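Side-chain contacts in D-xylonate dehydratase (Caulobacter crescentus, PDB 5OYN), which catalyses the dehydration of D-xylonate, and also of D-gluconate, to the corresponding 2-dehydro-3-deoxy acid, using a [2Fe-2S] cluster and magnesium: residues T192-E195 and F196-A200; E411-R414 and K415-S419. All coordinates share one frame; numbering follows the deposited sequence.

Interaction 1 (T192-E195 and F196-A200); sequences TEEE and FIDRA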
ATOM      1  N   THR A 192      27.846 -29.880  -4.077  1.00 83.90           N
ATOM      2  CA  THR A 192      27.979 -29.766  -2.634  1.00 84.46           C
ATOM      3  C   THR A 192      26.685 -29.234  -2.028  1.00 85.49           C
ATOM      4  O   THR A 192      25.682 -29.029  -2.720  1.00 85.38           O
ATOM      5  CB  THR A 192      29.157 -28.874  -2.249  1.00 86.91           C
ATOM      6  OG1 THR A 192      29.429 -29.053  -0.851  1.00 91.28           O
ATOM      7  CG2 THR A 192      28.832 -27.397  -2.529  1.00 84.36           C
ATOM      8  N   GLU A 193      26.705 -28.993  -0.717  1.00 85.55           N
ATOM      9  CA  GLU A 193      25.493 -28.596  -0.015  1.00 89.81           C
ATOM     10  C   GLU A 193      25.161 -27.117  -0.193  1.00 90.69           C
ATOM     11  O   GLU A 193      24.011 -26.722   0.043  1.00 88.97           O
ATOM     12  CB  GLU A 193      25.617 -28.942   1.471  1.00 89.22           C
ATOM     13  CG  GLU A 193      26.183 -30.337   1.709  1.00 94.54           C
ATOM     14  CD  GLU A 193      25.706 -30.965   3.011  1.00101.58           C
ATOM     15  OE1 GLU A 193      25.744 -32.213   3.111  1.00107.28           O
ATOM     16  OE2 GLU A 193      25.307 -30.218   3.934  1.00 95.57           O
ATOM     17  N   GLU A 194      26.122 -26.291  -0.613  1.00 88.09           N
ATOM     18  CA  GLU A 194      25.781 -24.908  -0.917  1.00 87.59           C
ATOM     19  C   GLU A 194      25.370 -24.708  -2.371  1.00 88.34           C
ATOM     20  O   GLU A 194      24.490 -23.881  -2.632  1.00 92.39           O
ATOM     21  CB  GLU A 194      26.936 -23.968  -0.548  1.00 90.66           C
ATOM     22  CG  GLU A 194      26.586 -22.457  -0.613  1.00102.37           C
ATOM     23  CD  GLU A 194      25.691 -21.944   0.546  1.00105.85           C
ATOM     24  OE1 GLU A 194      25.239 -22.755   1.394  1.00 97.73           O
ATOM     25  OE2 GLU A 194      25.439 -20.709   0.597  1.00102.54           O
ATOM     26  N   GLU A 195      25.953 -25.441  -3.329  1.00 83.27           N
ATOM     27  CA  GLU A 195      25.417 -25.407  -4.691  1.00 84.68           C
ATOM     28  C   GLU A 195      23.953 -25.841  -4.714  1.00 83.07           C
ATOM     29  O   GLU A 195      23.142 -25.280  -5.463  1.00 77.82           O
ATOM     30  CB  GLU A 195      26.272 -26.273  -5.626  1.00 89.09           C
ATOM     31  CG  GLU A 195      27.782 -25.999  -5.485  1.00 96.58           C
ATOM     32  CD  GLU A 195      28.675 -27.015  -6.206  1.00 97.53           C
ATOM     33  OE1 GLU A 195      28.647 -28.200  -5.809  1.00 96.67           O
ATOM     34  OE2 GLU A 195      29.450 -26.626  -7.110  1.00 93.58           O
ATOM     35  N   PHE A 196      23.591 -26.812  -3.870  1.00 85.58           N
ATOM     36  CA  PHE A 196      22.205 -27.262  -3.776  1.00 79.89           C
ATOM     37  C   PHE A 196      21.287 -26.124  -3.344  1.00 75.48           C
ATOM     38  O   PHE A 196      20.224 -25.907  -3.937  1.00 70.17           O
ATOM     39  CB  PHE A 196      22.119 -28.440  -2.803  1.00 77.44           C
ATOM     40  CG  PHE A 196      20.845 -29.246  -2.907  1.00 76.26           C
ATOM     41  CD1 PHE A 196      19.604 -28.658  -2.719  1.00 71.99           C
ATOM     42  CD2 PHE A 196      20.899 -30.606  -3.151  1.00 77.80           C
ATOM     43  CE1 PHE A 196      18.454 -29.400  -2.801  1.00 71.43           C
ATOM     44  CE2 PHE A 196      19.746 -31.359  -3.226  1.00 71.57           C
ATOM     45  CZ  PHE A 196      18.526 -30.757  -3.058  1.00 72.83           C
ATOM     46  N   ILE A 197      21.674 -25.390  -2.305  1.00 76.59           N
ATOM     47  CA  ILE A 197      20.842 -24.277  -1.860  1.00 80.61           C
ATOM     48  C   ILE A 197      20.796 -23.184  -2.926  1.00 77.52           C
ATOM     49  O   ILE A 197      19.758 -22.541  -3.132  1.00 71.58           O
ATOM     50  CB  ILE A 197      21.349 -23.743  -0.508  1.00 80.66           C
ATOM     51  CG1 ILE A 197      21.235 -24.833   0.563  1.00 77.04           C
ATOM     52  CG2 ILE A 197      20.576 -22.503  -0.098  1.00 73.94           C
ATOM     53  CD1 ILE A 197      21.635 -24.374   1.944  1.00 79.54           C
ATOM     54  N   ASP A 198      21.905 -22.989  -3.648  1.00 78.55           N
ATOM     55  CA  ASP A 198      22.033 -21.850  -4.555  1.00 78.50           C
ATOM     56  C   ASP A 198      21.362 -22.098  -5.894  1.00 72.26           C
ATOM     57  O   ASP A 198      20.781 -21.168  -6.469  1.00 70.91           O
ATOM     58  CB  ASP A 198      23.505 -21.479  -4.749  1.00 84.39           C
ATOM     59  CG  ASP A 198      24.132 -20.932  -3.475  1.00 98.24           C
ATOM     60  OD1 ASP A 198      25.329 -20.539  -3.501  1.00 97.68           O
ATOM     61  OD2 ASP A 198      23.417 -20.899  -2.440  1.00103.30           O
ATOM     62  N   ARG A 199      21.433 -23.333  -6.401  1.00 73.74           N
ATOM     63  CA  ARG A 199      20.614 -23.704  -7.551  1.00 72.32           C
ATOM     64  C   ARG A 199      19.134 -23.577  -7.230  1.00 63.03           C
ATOM     65  O   ARG A 199      18.340 -23.152  -8.076  1.00 58.79           O
ATOM     66  CB  ARG A 199      20.918 -25.132  -7.998  1.00 77.11           C
ATOM     67  CG  ARG A 199      22.350 -25.393  -8.390  1.00 82.08           C
ATOM     68  CD  ARG A 199      22.667 -26.868  -8.316  1.00 81.61           C
ATOM     69  NE  ARG A 199      22.928 -27.414  -9.646  1.00 99.44           N
ATOM     70  CZ  ARG A 199      24.111 -27.348 -10.256  1.00101.89           C
ATOM     71  NH1 ARG A 199      25.138 -26.760  -9.649  1.00 95.58           N
ATOM     72  NH2 ARG A 199      24.272 -27.871 -11.469  1.00 99.08           N
ATOM     73  N   ALA A 200      18.737 -23.979  -6.023  1.00 62.95           N
ATOM     74  CA  ALA A 200      17.344 -23.839  -5.624  1.00 60.46           C
ATOM     75  C   ALA A 200      16.934 -22.376  -5.650  1.00 67.40           C
ATOM     76  O   ALA A 200      15.869 -22.026  -6.172  1.00 63.33           O
ATOM     77  CB  ALA A 200      17.128 -24.440  -4.233  1.00 60.50           C
TER
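T192 offers its backbone O to F196 N at 3.3 Å, the first i-to-i+4 bond here. Its own N is met by the E195 carboxylate, which reaches back toward the helix start with its chain extended beyond CG and uses the anti lone pair of OE1. One residue on, E193 takes part through its carbonyl: I197 CG1 rests on E193 O at 3.4 Å. E194 contributes more. Its O accepts D198 N at 2.9 Å, and with CG anti to the backbone N (chi1 -170°) and a bend at chi2, its carboxylate comes round beside D198. This is the opening of helix 193-202, a surface helix held between helix 177-187, touched by F196, R199 and A200, and a second subunit, which also packs on F196 and A200. The carboxylate planes of E194 and D198 are turned 75° against each other, and E194 OE2 lies 3.7 Å from D198 OD2, a like-charge approach that the salt bridge from R51 of the second subunit to E194 OE1 probably eases. Trimming D198 to an alanine removes this carboxylate and is likely to open a gap beside E194 CG. E195 O receives R199 N at 2.8 Å in a nearly straight bond (173°), while E195 OE2 remains 5.0 Å from R199 NH1, too far for a salt bridge.

Interaction 2 (E411-R414 and K415-S419); sequences EEFR and KRYLS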
ATOM      1  N   GLU A 411      13.672 -42.200 -21.662  1.00 79.43           N
ATOM      2  CA  GLU A 411      14.014 -43.214 -22.652  1.00 75.83           C
ATOM      3  C   GLU A 411      14.914 -44.301 -22.065  1.00 76.32           C
ATOM      4  O   GLU A 411      14.818 -45.464 -22.472  1.00 80.88           O
ATOM      5  CB  GLU A 411      14.661 -42.563 -23.872  1.00 78.31           C
ATOM      6  CG  GLU A 411      16.006 -41.948 -23.606  1.00 85.36           C
ATOM      7  CD  GLU A 411      16.962 -42.162 -24.758  1.00 95.00           C
ATOM      8  OE1 GLU A 411      17.706 -41.209 -25.099  1.00 94.51           O
ATOM      9  OE2 GLU A 411      16.964 -43.283 -25.321  1.00 94.33           O
ATOM     10  N   GLU A 412      15.775 -43.955 -21.106  1.00 76.70           N
ATOM     11  CA  GLU A 412      16.560 -44.982 -20.429  1.00 77.32           C
ATOM     12  C   GLU A 412      15.666 -45.890 -19.588  1.00 79.20           C
ATOM     13  O   GLU A 412      15.862 -47.112 -19.562  1.00 82.02           O
ATOM     14  CB  GLU A 412      17.640 -44.330 -19.566  1.00 79.40           C
ATOM     15  CG  GLU A 412      18.939 -45.122 -19.503  1.00 88.64           C
ATOM     16  CD  GLU A 412      19.531 -45.394 -20.883  1.00101.77           C
ATOM     17  OE1 GLU A 412      19.584 -44.452 -21.706  1.00101.76           O
ATOM     18  OE2 GLU A 412      19.935 -46.551 -21.148  1.00103.82           O
ATOM     19  N   PHE A 413      14.688 -45.306 -18.890  1.00 76.34           N
ATOM     20  CA  PHE A 413      13.690 -46.091 -18.165  1.00 72.36           C
ATOM     21  C   PHE A 413      12.929 -47.010 -19.111  1.00 74.67           C
ATOM     22  O   PHE A 413      12.693 -48.181 -18.792  1.00 75.66           O
ATOM     23  CB  PHE A 413      12.734 -45.141 -17.435  1.00 66.38           C
ATOM     24  CG  PHE A 413      11.666 -45.817 -16.599  1.00 68.64           C
ATOM     25  CD1 PHE A 413      10.505 -46.321 -17.184  1.00 70.71           C
ATOM     26  CD2 PHE A 413      11.786 -45.874 -15.211  1.00 70.95           C
ATOM     27  CE1 PHE A 413       9.509 -46.913 -16.404  1.00 64.96           C
ATOM     28  CE2 PHE A 413      10.796 -46.459 -14.424  1.00 67.90           C
ATOM     29  CZ  PHE A 413       9.658 -46.983 -15.024  1.00 67.26           C
ATOM     30  N   ARG A 414      12.533 -46.492 -20.279  1.00 70.81           N
ATOM     31  CA  ARG A 414      11.818 -47.300 -21.258  1.00 70.85           C
ATOM     32  C   ARG A 414      12.637 -48.522 -21.665  1.00 73.99           C
ATOM     33  O   ARG A 414      12.169 -49.660 -21.551  1.00 73.84           O
ATOM     34  CB  ARG A 414      11.462 -46.451 -22.475  1.00 68.98           C
ATOM     35  CG  ARG A 414      10.523 -47.145 -23.447  1.00 72.20           C
ATOM     36  CD  ARG A 414       9.963 -46.186 -24.483  1.00 73.36           C
ATOM     37  NE  ARG A 414       9.219 -45.090 -23.862  1.00 87.48           N
ATOM     38  CZ  ARG A 414       7.949 -45.163 -23.463  1.00 87.39           C
ATOM     39  NH1 ARG A 414       7.249 -46.290 -23.619  1.00 83.58           N
ATOM     40  NH2 ARG A 414       7.377 -44.101 -22.904  1.00 83.39           N
ATOM     41  N   LYS A 415      13.877 -48.304 -22.118  1.00 75.76           N
ATOM     42  CA  LYS A 415      14.744 -49.408 -22.529  1.00 75.19           C
ATOM     43  C   LYS A 415      14.935 -50.441 -21.426  1.00 73.12           C
ATOM     44  O   LYS A 415      15.048 -51.633 -21.713  1.00 80.05           O
ATOM     45  CB  LYS A 415      16.110 -48.873 -22.966  1.00 75.97           C
ATOM     46  CG  LYS A 415      16.190 -48.502 -24.439  1.00 82.74           C
ATOM     47  CD  LYS A 415      17.552 -47.914 -24.793  1.00 89.38           C
ATOM     48  CE  LYS A 415      17.407 -46.654 -25.648  1.00 95.36           C
ATOM     49  NZ  LYS A 415      18.487 -45.650 -25.376  1.00 97.49           N
ATOM     50  N   ARG A 416      14.969 -50.018 -20.168  1.00 73.68           N
ATOM     51  CA  ARG A 416      15.299 -50.946 -19.094  1.00 75.93           C
ATOM     52  C   ARG A 416      14.128 -51.856 -18.729  1.00 77.68           C
ATOM     53  O   ARG A 416      14.328 -53.051 -18.481  1.00 80.15           O
ATOM     54  CB  ARG A 416      15.779 -50.175 -17.860  1.00 78.11           C
ATOM     55  CG  ARG A 416      16.362 -51.068 -16.768  1.00 79.11           C
ATOM     56  CD  ARG A 416      16.799 -50.293 -15.533  1.00 84.37           C
ATOM     57  NE  ARG A 416      17.479 -49.046 -15.865  1.00 94.09           N
ATOM     58  CZ  ARG A 416      18.768 -48.969 -16.181  1.00 97.55           C
ATOM     59  NH1 ARG A 416      19.510 -50.075 -16.206  1.00 93.91           N
ATOM     60  NH2 ARG A 416      19.313 -47.791 -16.473  1.00 91.64           N
ATOM     61  N   TYR A 417      12.908 -51.326 -18.684  1.00 77.53           N
ATOM     62  CA  TYR A 417      11.784 -52.095 -18.159  1.00 74.91           C
ATOM     63  C   TYR A 417      10.697 -52.384 -19.178  1.00 75.57           C
ATOM     64  O   TYR A 417      10.176 -53.503 -19.213  1.00 78.72           O
ATOM     65  CB  TYR A 417      11.152 -51.372 -16.962  1.00 70.16           C
ATOM     66  CG  TYR A 417      12.137 -50.968 -15.894  1.00 75.65           C
ATOM     67  CD1 TYR A 417      12.560 -51.877 -14.927  1.00 72.71           C
ATOM     68  CD2 TYR A 417      12.640 -49.667 -15.844  1.00 76.50           C
ATOM     69  CE1 TYR A 417      13.464 -51.502 -13.942  1.00 75.01           C
ATOM     70  CE2 TYR A 417      13.538 -49.281 -14.864  1.00 72.19           C
ATOM     71  CZ  TYR A 417      13.946 -50.199 -13.917  1.00 75.40           C
ATOM     72  OH  TYR A 417      14.843 -49.809 -12.953  1.00 71.23           O
ATOM     73  N   LEU A 418      10.319 -51.410 -19.998  1.00 75.72           N
ATOM     74  CA  LEU A 418       9.191 -51.582 -20.898  1.00 76.11           C
ATOM     75  C   LEU A 418       9.606 -52.068 -22.279  1.00 75.45           C
ATOM     76  O   LEU A 418       8.827 -51.925 -23.229  1.00 72.04           O
ATOM     77  CB  LEU A 418       8.414 -50.272 -21.024  1.00 72.71           C
ATOM     78  CG  LEU A 418       8.386 -49.366 -19.796  1.00 72.78           C
ATOM     79  CD1 LEU A 418       7.682 -48.060 -20.131  1.00 68.78           C
ATOM     80  CD2 LEU A 418       7.724 -50.049 -18.599  1.00 68.67           C
ATOM     81  N   SER A 419      10.804 -52.646 -22.417  1.00 72.17           N
ATOM     82  CA  SER A 419      11.337 -52.937 -23.745  1.00 84.31           C
ATOM     83  C   SER A 419      11.736 -54.405 -23.954  1.00 83.22           C
ATOM     84  O   SER A 419      12.521 -54.695 -24.867  1.00 70.54           O
ATOM     85  CB  SER A 419      12.527 -52.016 -24.032  1.00 75.88           C
ATOM     86  OG  SER A 419      12.101 -50.824 -24.667  1.00 78.66           O
TER
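F413 and Y417, one helical turn apart, form an edge-to-face aromatic pair at the end of helix 411-417. The Y417 edge points into the F413 face, Y417 CD2 lying over the middle of the F413 ring; the centroids are 4.9 Å apart and the planes meet at 51°. F413 gets there with CG anti to its backbone N (chi1 -178°), and L418 CD2 adds an oblique contact to F413 CE1 at 4.2 Å. On another flank of the same turn E411 and K415 run side by side into a salt bridge, K415 NZ reaching E411 OE2 at 2.8 Å from above the carboxylate plane; E412 OE1 lies farther from this NZ, at 4.0 Å, and would add only longer-range attraction. As the helix ends, L418 lays CD1 over one face of the R414 guanidinium, 3.9 Å from NH1, while R414 O takes two weak hydrogen bonds, from L418 N and S419 OG. Farther out, P505 packs on F413, and R454 NH1 hydrogen-bonds to R416 O. Y417 is positioned from several directions: R416 CG sits over one face of its ring, F427 of strand 426-435 meets it with its own ring, and its OH is hydrogen-bonded to the backbone O of E453.

Each contact is local, at one end of a helix: the start in interaction 1, the finish in interaction 2. Interaction 1 begins helix 193-202 in the N-terminal family region and faces a second subunit of the tetramer; interaction 2 finishes helix 411-417 in the C-terminal region, where its aromatic side packs toward strand 426-435 and no other chain of the assembly touches it. Their centres are about 31 Å apart and their nearest atoms about 20 Å, so neither bears directly on the other. Neither belongs to the active site. Interaction 1 is the nearer in sequence to a cofactor ligand, since the chain leaves helix 193-202 and soon reaches C210, a ligand of the [2Fe-2S] cluster, whereas E472, which binds magnesium, follows interaction 2.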